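Local coordinates for probable acetolactate synthase isozyme III (Small subunit) (Nitrosomonas europaea ATCC 19718, PDB 2PC6), which is probably the small, ACT-domain-containing subunit of an enzyme built of large and small subunits, a class of subunit that generally has a regulatory rather than a catalytic part, at residues 23-28 and 50-55; 5-10 and 57-62; 98-103 and 115-120. One frame throughout, in Å; residues are numbered along the deposited sequence.

Interaction 1 of 3, residues 23-28 and 50-55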
loop_
_atom_site.group_PDB
_atom_site.type_symbol
_atom_site.label_atom_id
_atom_site.label_comp_id
_atom_site.label_asym_id
_atom_site.label_seq_id
_atom_site.Cartn_x
_atom_site.Cartn_y
_atom_site.Cartn_z
ATOM N N GLY A 23 -12.875 -12.141 -3.314
ATOM C CA GLY A 23 -13.603 -13.243 -3.922
ATOM C C GLY A 23 -14.587 -12.781 -4.996
ATOM O O GLY A 23 -14.712 -13.379 -6.073
ATOM N N LEU A 24 -15.294 -11.702 -4.702
ATOM C CA LEU A 24 -16.225 -11.088 -5.650
ATOM C C LEU A 24 -15.543 -10.779 -7.017
ATOM O O LEU A 24 -16.082 -11.135 -8.053
ATOM C CB LEU A 24 -16.842 -9.840 -5.006
ATOM C CG LEU A 24 -17.866 -8.993 -5.761
ATOM C CD1 LEU A 24 -18.665 -8.146 -4.777
ATOM C CD2 LEU A 24 -17.167 -8.097 -6.775
ATOM N N PHE A 25 -14.364 -10.159 -7.006
ATOM C CA PHE A 25 -13.574 -9.967 -8.237
ATOM C C PHE A 25 -13.230 -11.279 -8.947
ATOM O O PHE A 25 -13.526 -11.472 -10.148
ATOM C CB PHE A 25 -12.296 -9.187 -7.945
ATOM C CG PHE A 25 -12.529 -7.706 -7.763
ATOM C CD1 PHE A 25 -13.007 -7.199 -6.547
ATOM C CD2 PHE A 25 -12.280 -6.807 -8.827
ATOM C CE1 PHE A 25 -13.243 -5.845 -6.392
ATOM C CE2 PHE A 25 -12.513 -5.434 -8.679
ATOM C CZ PHE A 25 -12.990 -4.952 -7.468
ATOM N N SER A 26 -12.630 -12.183 -8.178
ATOM C CA SER A 26 -12.169 -13.458 -8.670
ATOM C C SER A 26 -13.283 -14.237 -9.325
ATOM O O SER A 26 -13.105 -14.752 -10.437
ATOM C CB SER A 26 -11.624 -14.273 -7.527
ATOM O OG SER A 26 -11.465 -15.588 -7.975
ATOM N N ALA A 27 -14.437 -14.344 -8.671
ATOM C CA ALA A 27 -15.464 -15.212 -9.225
ATOM C C ALA A 27 -15.706 -14.897 -10.705
ATOM O O ALA A 27 -16.017 -15.806 -11.498
ATOM C CB ALA A 27 -16.779 -15.106 -8.429
ATOM N N ARG A 28 -15.575 -13.613 -11.067
ATOM C CA ARG A 28 -16.023 -13.115 -12.366
ATOM C C ARG A 28 -14.865 -12.581 -13.219
ATOM O O ARG A 28 -15.066 -12.024 -14.316
ATOM C CB ARG A 28 -17.128 -12.076 -12.191
ATOM C CG ARG A 28 -18.530 -12.697 -12.251
ATOM C CD ARG A 28 -19.600 -11.652 -12.535
ATOM N NE ARG A 28 -20.948 -12.195 -12.732
ATOM C CZ ARG A 28 -21.802 -12.464 -11.738
ATOM N NH1 ARG A 28 -21.418 -12.278 -10.463
ATOM N NH2 ARG A 28 -23.035 -12.933 -12.016
ATOM N N LEU A 50 -8.595 0.517 -4.278
ATOM C CA LEU A 50 -8.425 -0.504 -5.233
ATOM C C LEU A 50 -8.387 0.081 -6.665
ATOM O O LEU A 50 -9.184 0.970 -7.014
ATOM C CB LEU A 50 -9.628 -1.407 -5.074
ATOM C CG LEU A 50 -9.709 -2.681 -5.858
ATOM C CD1 LEU A 50 -10.768 -3.465 -5.159
ATOM C CD2 LEU A 50 -10.119 -2.371 -7.304
ATOM N N VAL A 51 -7.469 -0.406 -7.491
ATOM C CA VAL A 51 -7.402 0.039 -8.868
ATOM C C VAL A 51 -7.841 -1.104 -9.753
ATOM O O VAL A 51 -7.332 -2.213 -9.635
ATOM C CB VAL A 51 -5.972 0.443 -9.287
ATOM C CG1 VAL A 51 -5.914 0.715 -10.777
ATOM C CG2 VAL A 51 -5.498 1.626 -8.486
ATOM N N THR A 52 -8.777 -0.810 -10.653
ATOM C CA THR A 52 -9.225 -1.780 -11.641
ATOM C C THR A 52 -9.248 -1.205 -13.080
ATOM O O THR A 52 -9.290 0.024 -13.294
ATOM C CB THR A 52 -10.568 -2.440 -11.226
ATOM O OG1 THR A 52 -10.838 -3.549 -12.101
ATOM C CG2 THR A 52 -11.759 -1.433 -11.226
ATOM N N ASN A 53 -9.156 -2.100 -14.059
ATOM C CA ASN A 53 -9.035 -1.700 -15.451
ATOM C C ASN A 53 -10.185 -2.254 -16.257
ATOM O O ASN A 53 -10.311 -3.479 -16.413
ATOM C CB ASN A 53 -7.715 -2.194 -16.070
ATOM C CG ASN A 53 -6.481 -1.490 -15.502
ATOM O OD1 ASN A 53 -6.402 -0.274 -15.459
ATOM N ND2 ASN A 53 -5.504 -2.276 -15.078
ATOM N N GLY A 54 -11.028 -1.366 -16.778
ATOM C CA GLY A 54 -12.107 -1.821 -17.653
ATOM C C GLY A 54 -12.958 -0.759 -18.305
ATOM O O GLY A 54 -12.806 0.424 -18.023
ATOM N N PRO A 55 -13.854 -1.182 -19.208
ATOM C CA PRO A 55 -14.874 -0.285 -19.738
ATOM C C PRO A 55 -15.834 0.101 -18.634
ATOM O O PRO A 55 -16.004 -0.661 -17.685
ATOM C CB PRO A 55 -15.585 -1.146 -20.802
ATOM C CG PRO A 55 -15.297 -2.542 -20.438
ATOM C CD PRO A 55 -13.938 -2.528 -19.811
#
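The apolar part of this contact is F25 against L50, a helix side chain meeting a strand side chain from the opposite direction. Both methyls of L50 reach the outer end of the phenyl ring. L50 CD1 takes the nearer place, 3.5 Å from F25 CZ and 3.6 Å from F25 CE1, while L50 CD2 lies 3.9 Å from F25 CZ and reaches toward F25 CE2. CD1 approaches obliquely, and the contact is plain apolar packing. Two torsions bring the groups together: F25 holds CG beside its backbone N (chi1 -77°), which sends the ring out from helix 17-28 toward the sheet, and L50 has CG opposite its own N (chi1 -174°), which carries the isobutyl group out to meet it.

The polar part is slight. T52, two residues further along strand 45-54 and facing the same way as L50, brings its hydroxyl to the rim of the ring, close to the ring plane, with T52 OG1 4.3 Å from F25 CE2. That hydroxyl is hydrogen-bonded to N31 O, in the loop that follows helix 17-28, so it can lie beside an aromatic edge with its polar need met.

No hydrogen bond joins the two segments, whose closest CA atoms, those of F25 and T52, are 9.9 Å apart. The gap between helix and strand is bridged by side chains, as where a helix packs on a sheet face in the ferredoxin-like fold of ACT domains. I62 of helix 56-68, and Y30 and I32 of the loop after helix 17-28, also pack on F25, and A15 of the second subunit touches it as well. With all three touching residues buried, the contact holds by apolar burial, and the T52 hydroxyl at the ring rim is satisfied by a backbone carbonyl.

Interaction 2 of 3, residues 5-10 and 57-62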
loop_
_atom_site.group_PDB
_atom_site.type_symbol
_atom_site.label_atom_id
_atom_site.label_comp_id
_atom_site.label_asym_id
_atom_site.label_seq_id
_atom_site.Cartn_x
_atom_site.Cartn_y
_atom_site.Cartn_z
ATOM N N HIS A 5 -9.791 2.876 -13.124
ATOM C CA HIS A 5 -10.621 3.487 -12.092
ATOM C C HIS A 5 -10.017 3.202 -10.721
ATOM O O HIS A 5 -9.529 2.097 -10.448
ATOM C CB HIS A 5 -12.034 2.946 -12.170
ATOM C CG HIS A 5 -12.717 3.280 -13.450
ATOM N ND1 HIS A 5 -13.765 4.171 -13.524
ATOM C CD2 HIS A 5 -12.476 2.871 -14.720
ATOM C CE1 HIS A 5 -14.147 4.287 -14.783
ATOM N NE2 HIS A 5 -13.379 3.512 -15.528
ATOM N N ILE A 6 -10.029 4.209 -9.871
ATOM C CA ILE A 6 -9.491 4.087 -8.528
ATOM C C ILE A 6 -10.744 4.076 -7.719
ATOM O O ILE A 6 -11.405 5.094 -7.615
ATOM C CB ILE A 6 -8.643 5.320 -8.142
ATOM C CG1 ILE A 6 -7.444 5.504 -9.102
ATOM C CG2 ILE A 6 -8.184 5.230 -6.695
ATOM C CD1 ILE A 6 -6.785 6.864 -9.047
ATOM N N ILE A 7 -11.124 2.897 -7.249
ATOM C CA ILE A 7 -12.202 2.712 -6.284
ATOM C C ILE A 7 -11.686 2.817 -4.821
ATOM O O ILE A 7 -10.663 2.213 -4.426
ATOM C CB ILE A 7 -12.937 1.394 -6.528
ATOM C CG1 ILE A 7 -13.910 1.561 -7.693
ATOM C CG2 ILE A 7 -13.751 1.035 -5.355
ATOM C CD1 ILE A 7 -13.477 0.945 -8.968
ATOM N N SER A 8 -12.424 3.611 -4.049
ATOM C CA SER A 8 -12.156 3.893 -2.664
ATOM C C SER A 8 -13.316 3.377 -1.829
ATOM O O SER A 8 -14.486 3.665 -2.123
ATOM C CB SER A 8 -12.133 5.394 -2.502
ATOM O OG SER A 8 -11.013 5.793 -1.749
ATOM N N LEU A 9 -13.027 2.634 -0.773
ATOM C CA LEU A 9 -14.125 2.158 0.041
ATOM C C LEU A 9 -13.801 2.037 1.521
ATOM O O LEU A 9 -12.637 1.900 1.918
ATOM C CB LEU A 9 -14.758 0.891 -0.551
ATOM C CG LEU A 9 -13.912 -0.309 -0.955
ATOM C CD1 LEU A 9 -13.794 -1.175 0.268
ATOM C CD2 LEU A 9 -14.589 -1.120 -2.049
ATOM N N LEU A 10 -14.860 2.195 2.311
ATOM C CA LEU A 10 -14.837 1.994 3.721
ATOM C C LEU A 10 -15.374 0.597 4.034
ATOM O O LEU A 10 -16.430 0.180 3.545
ATOM C CB LEU A 10 -15.686 3.056 4.424
ATOM C CG LEU A 10 -15.102 4.427 4.819
ATOM C CD1 LEU A 10 -16.130 5.216 5.581
ATOM C CD2 LEU A 10 -13.775 4.381 5.615
ATOM N N GLU A 57 -19.024 0.126 -18.087
ATOM C CA GLU A 57 -20.145 -0.756 -17.759
ATOM C C GLU A 57 -19.683 -1.932 -16.907
ATOM O O GLU A 57 -20.492 -2.547 -16.188
ATOM C CB GLU A 57 -20.874 -1.244 -19.033
ATOM N N ILE A 58 -18.393 -2.268 -16.992
ATOM C CA ILE A 58 -17.869 -3.304 -16.108
ATOM C C ILE A 58 -17.668 -2.681 -14.731
ATOM O O ILE A 58 -18.184 -3.203 -13.744
ATOM C CB ILE A 58 -16.627 -4.072 -16.688
ATOM C CG1 ILE A 58 -17.025 -4.904 -17.926
ATOM C CG2 ILE A 58 -16.050 -5.055 -15.666
ATOM N N VAL A 59 -17.002 -1.536 -14.667
ATOM C CA VAL A 59 -16.777 -0.881 -13.382
ATOM C C VAL A 59 -18.067 -0.597 -12.621
ATOM O O VAL A 59 -18.196 -0.940 -11.448
ATOM C CB VAL A 59 -15.892 0.399 -13.503
ATOM C CG1 VAL A 59 -16.045 1.307 -12.288
ATOM C CG2 VAL A 59 -14.440 0.031 -13.703
ATOM N N GLU A 60 -19.030 0.011 -13.293
ATOM C CA GLU A 60 -20.347 0.212 -12.690
ATOM C C GLU A 60 -20.963 -1.103 -12.124
ATOM O O GLU A 60 -21.616 -1.081 -11.083
ATOM C CB GLU A 60 -21.292 0.962 -13.656
ATOM N N GLN A 61 -20.712 -2.242 -12.764
ATOM C CA GLN A 61 -21.248 -3.520 -12.253
ATOM C C GLN A 61 -20.480 -4.076 -11.048
ATOM O O GLN A 61 -21.058 -4.665 -10.126
ATOM C CB GLN A 61 -21.351 -4.565 -13.367
ATOM C CG GLN A 61 -22.076 -5.853 -12.963
ATOM C CD GLN A 61 -23.594 -5.685 -12.540
ATOM O OE1 GLN A 61 -24.409 -5.082 -13.259
ATOM N NE2 GLN A 61 -23.955 -6.264 -11.386
ATOM N N ILE A 62 -19.175 -3.870 -11.054
ATOM C CA ILE A 62 -18.327 -4.193 -9.908
ATOM C C ILE A 62 -18.756 -3.342 -8.706
ATOM O O ILE A 62 -18.872 -3.829 -7.570
ATOM C CB ILE A 62 -16.839 -3.915 -10.272
ATOM C CG1 ILE A 62 -16.424 -4.804 -11.460
ATOM C CG2 ILE A 62 -15.930 -4.023 -9.037
ATOM C CD1 ILE A 62 -14.990 -4.590 -11.921
#
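One face of the H5 imidazole carries the CG2 methyl of V59, a CH-pi contact in which that carbon stands 3.8 Å from the ring centroid and 23° off the ring normal. The methyl is displaced toward the rim, and its shortest approach is 3.6 Å, from V59 CG2 to H5 CD2. The second methyl, V59 CG1, comes near the ring at H5 ND1, 3.9 Å away. ND1 of the ring is hydrogen-bonded to D77 OD2 of strand 72-77, a bond that would limit rotation of the imidazole and may favour its protonated form.

V59 uses both branches because CG1 lies opposite its backbone N (chi1 161°) and CG2 beside it, so the fork points from helix 56-68 onto strand 3-12. V59 CG1 serves a second neighbour as well, with I7 CD1 4.2 Å away. H5 and I7 are alternate residues of the strand and present their side chains to the same helix.

T52 of the adjacent strand 45-54 also touches V59, extending this helix-on-sheet packing of the ACT domain. The chemistry is chiefly apolar and dispersive, with one ring nitrogen, ND1, held by the carboxylate of D77.

Interaction 3 of 3, residues 98-103 and 115-120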
loop_
_atom_site.group_PDB
_atom_site.type_symbol
_atom_site.label_atom_id
_atom_site.label_comp_id
_atom_site.label_asym_id
_atom_site.label_seq_id
_atom_site.Cartn_x
_atom_site.Cartn_y
_atom_site.Cartn_z
ATOM N N LYS A 98 30.365 1.902 -12.193
ATOM C CA LYS A 98 29.777 3.146 -12.637
ATOM C C LYS A 98 28.259 3.165 -12.396
ATOM O O LYS A 98 27.651 4.225 -12.358
ATOM C CB LYS A 98 30.207 3.520 -14.082
ATOM C CG LYS A 98 29.851 2.537 -15.215
ATOM N N ASP A 99 27.653 2.000 -12.177
ATOM C CA ASP A 99 26.211 1.981 -11.978
ATOM C C ASP A 99 25.836 2.494 -10.614
ATOM O O ASP A 99 24.693 2.882 -10.394
ATOM C CB ASP A 99 25.640 0.599 -12.207
ATOM C CG ASP A 99 25.436 0.317 -13.657
ATOM O OD1 ASP A 99 25.288 1.300 -14.411
ATOM O OD2 ASP A 99 25.418 -0.876 -14.044
ATOM N N ARG A 100 26.820 2.523 -9.719
ATOM C CA ARG A 100 26.639 3.151 -8.430
ATOM C C ARG A 100 26.369 4.635 -8.574
ATOM O O ARG A 100 25.491 5.147 -7.912
ATOM C CB ARG A 100 27.842 2.923 -7.530
ATOM C CG ARG A 100 27.640 1.735 -6.676
ATOM C CD ARG A 100 28.836 1.402 -5.828
ATOM N NE ARG A 100 28.643 1.661 -4.386
ATOM C CZ ARG A 100 27.751 1.066 -3.585
ATOM N NH1 ARG A 100 26.858 0.163 -4.035
ATOM N NH2 ARG A 100 27.759 1.375 -2.305
ATOM N N GLU A 101 27.098 5.307 -9.456
ATOM C CA GLU A 101 26.890 6.719 -9.666
ATOM C C GLU A 101 25.530 6.917 -10.371
ATOM O O GLU A 101 24.749 7.804 -9.984
ATOM C CB GLU A 101 28.043 7.343 -10.473
ATOM C CG GLU A 101 29.082 8.202 -9.686
ATOM C CD GLU A 101 30.459 7.474 -9.397
ATOM O OE1 GLU A 101 30.539 6.227 -9.676
ATOM O OE2 GLU A 101 31.425 8.147 -8.868
ATOM N N GLU A 102 25.251 6.079 -11.376
ATOM C CA GLU A 102 24.041 6.186 -12.162
ATOM C C GLU A 102 22.775 6.046 -11.310
ATOM O O GLU A 102 21.866 6.877 -11.409
ATOM C CB GLU A 102 24.044 5.167 -13.313
ATOM C CG GLU A 102 22.717 5.149 -14.178
ATOM C CD GLU A 102 22.431 6.467 -14.949
ATOM O OE1 GLU A 102 23.353 7.287 -15.132
ATOM O OE2 GLU A 102 21.291 6.676 -15.407
HETATM N N MSE A 103 22.733 4.998 -10.477
HETATM C CA MSE A 103 21.626 4.721 -9.555
HETATM C C MSE A 103 21.477 5.823 -8.557
HETATM O O MSE A 103 20.358 6.184 -8.219
HETATM C CB MSE A 103 21.812 3.405 -8.801
HETATM C CG MSE A 103 21.707 2.164 -9.637
HETATM SE SE MSE A 103 19.988 1.982 -10.565
HETATM C CE MSE A 103 20.377 2.950 -12.241
ATOM N N ILE A 115 17.718 3.690 1.270
ATOM C CA ILE A 115 17.503 3.299 2.655
ATOM C C ILE A 115 18.152 1.976 3.075
ATOM O O ILE A 115 17.901 1.512 4.164
ATOM C CB ILE A 115 16.021 3.271 3.001
ATOM C CG1 ILE A 115 15.292 2.271 2.086
ATOM C CG2 ILE A 115 15.461 4.674 2.906
ATOM C CD1 ILE A 115 13.918 1.802 2.572
ATOM N N ASP A 116 18.970 1.384 2.203
ATOM C CA ASP A 116 19.700 0.171 2.489
ATOM C C ASP A 116 20.871 0.181 1.568
ATOM O O ASP A 116 20.735 0.448 0.381
ATOM C CB ASP A 116 18.884 -1.099 2.200
ATOM C CG ASP A 116 19.528 -2.365 2.787
ATOM O OD1 ASP A 116 20.468 -2.241 3.641
ATOM O OD2 ASP A 116 19.100 -3.493 2.427
ATOM N N VAL A 117 22.048 -0.103 2.082
ATOM C CA VAL A 117 23.177 0.001 1.183
ATOM C C VAL A 117 24.271 -0.974 1.492
ATOM O O VAL A 117 24.639 -1.099 2.658
ATOM C CB VAL A 117 23.714 1.468 1.058
ATOM C CG1 VAL A 117 23.582 2.210 2.349
ATOM C CG2 VAL A 117 25.151 1.483 0.559
ATOM N N THR A 118 24.734 -1.699 0.458
ATOM C CA THR A 118 26.009 -2.454 0.523
ATOM C C THR A 118 26.924 -2.017 -0.625
ATOM O O THR A 118 26.519 -1.229 -1.532
ATOM C CB THR A 118 25.832 -3.948 0.294
ATOM O OG1 THR A 118 25.716 -4.164 -1.119
ATOM C CG2 THR A 118 24.619 -4.477 1.017
ATOM N N ASN A 119 28.136 -2.571 -0.612
ATOM C CA ASN A 119 29.083 -2.398 -1.714
ATOM C C ASN A 119 28.568 -2.708 -3.119
ATOM O O ASN A 119 29.146 -2.213 -4.087
ATOM C CB ASN A 119 30.309 -3.223 -1.462
ATOM C CG ASN A 119 31.378 -2.427 -0.755
ATOM O OD1 ASN A 119 31.222 -1.210 -0.598
ATOM N ND2 ASN A 119 32.472 -3.102 -0.306
ATOM N N GLU A 120 27.489 -3.501 -3.233
ATOM C CA GLU A 120 27.028 -3.963 -4.530
ATOM C C GLU A 120 25.558 -3.688 -4.753
ATOM O O GLU A 120 25.023 -3.970 -5.825
ATOM C CB GLU A 120 27.268 -5.461 -4.658
ATOM C CG GLU A 120 28.747 -5.886 -4.728
ATOM C CD GLU A 120 29.439 -6.007 -3.358
ATOM O OE1 GLU A 120 28.724 -6.207 -2.352
ATOM O OE2 GLU A 120 30.707 -5.912 -3.293
#
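R100 reaches from helix 98-109 to the tight turn between strands 113-118 and 121-128, in the second ACT-like half of the chain. The aliphatic stem leaves CB toward the strand and runs extended through CG to CD, with R100 CD passing 4.0 Å from N119 O. At chi3 (109°) the chain bends, which swings NE and the guanidinium toward the backbone of T118 and N119, R100 NE lying 3.9 Å from N119 O.

CZ comes up to two successive carbonyls, those of T118 and N119. N119 O lies over one face of the guanidinium, too poorly angled toward NH1 to bond, whereas T118 O is near its edge and takes both terminal nitrogens. R100 NH1 donates to T118 O at 2.9 Å, within the carbonyl plane though 26° out of the guanidinium plane. The bond from NH2 to T118 O is weak. NH1 also donates to A95 O, so one guanidinium ties the loop before the helix to the T118 carbonyl.

T118 is itself held in an ST turn, T118 OG1 accepting from E120 N at 2.8 Å, which shapes the backbone next to that carbonyl. At the tip of the arginine, R100 NH2 rests 3.9 Å from V117 CG2.

Overall arrangement
From the N terminus, strand 3-12 gives interaction 2 its first half, and helix 17-28 follows with the first half of interaction 1. Strand 45-54 then closes interaction 1, and helix 56-68 closes interaction 2 around it, the smaller loop lying wholly within the larger. The two contacts touch: the neighbouring strands are probably hydrogen-bonded through L50 N and I7 O, and T52 CG2 packs on I7 CD1, so both helices lie against the same four-stranded sheet. Interaction 3 follows in series, a short loop within the second four-stranded sheet domain. Its centre is about 38 Å from that of interaction 1, across the chain's centre.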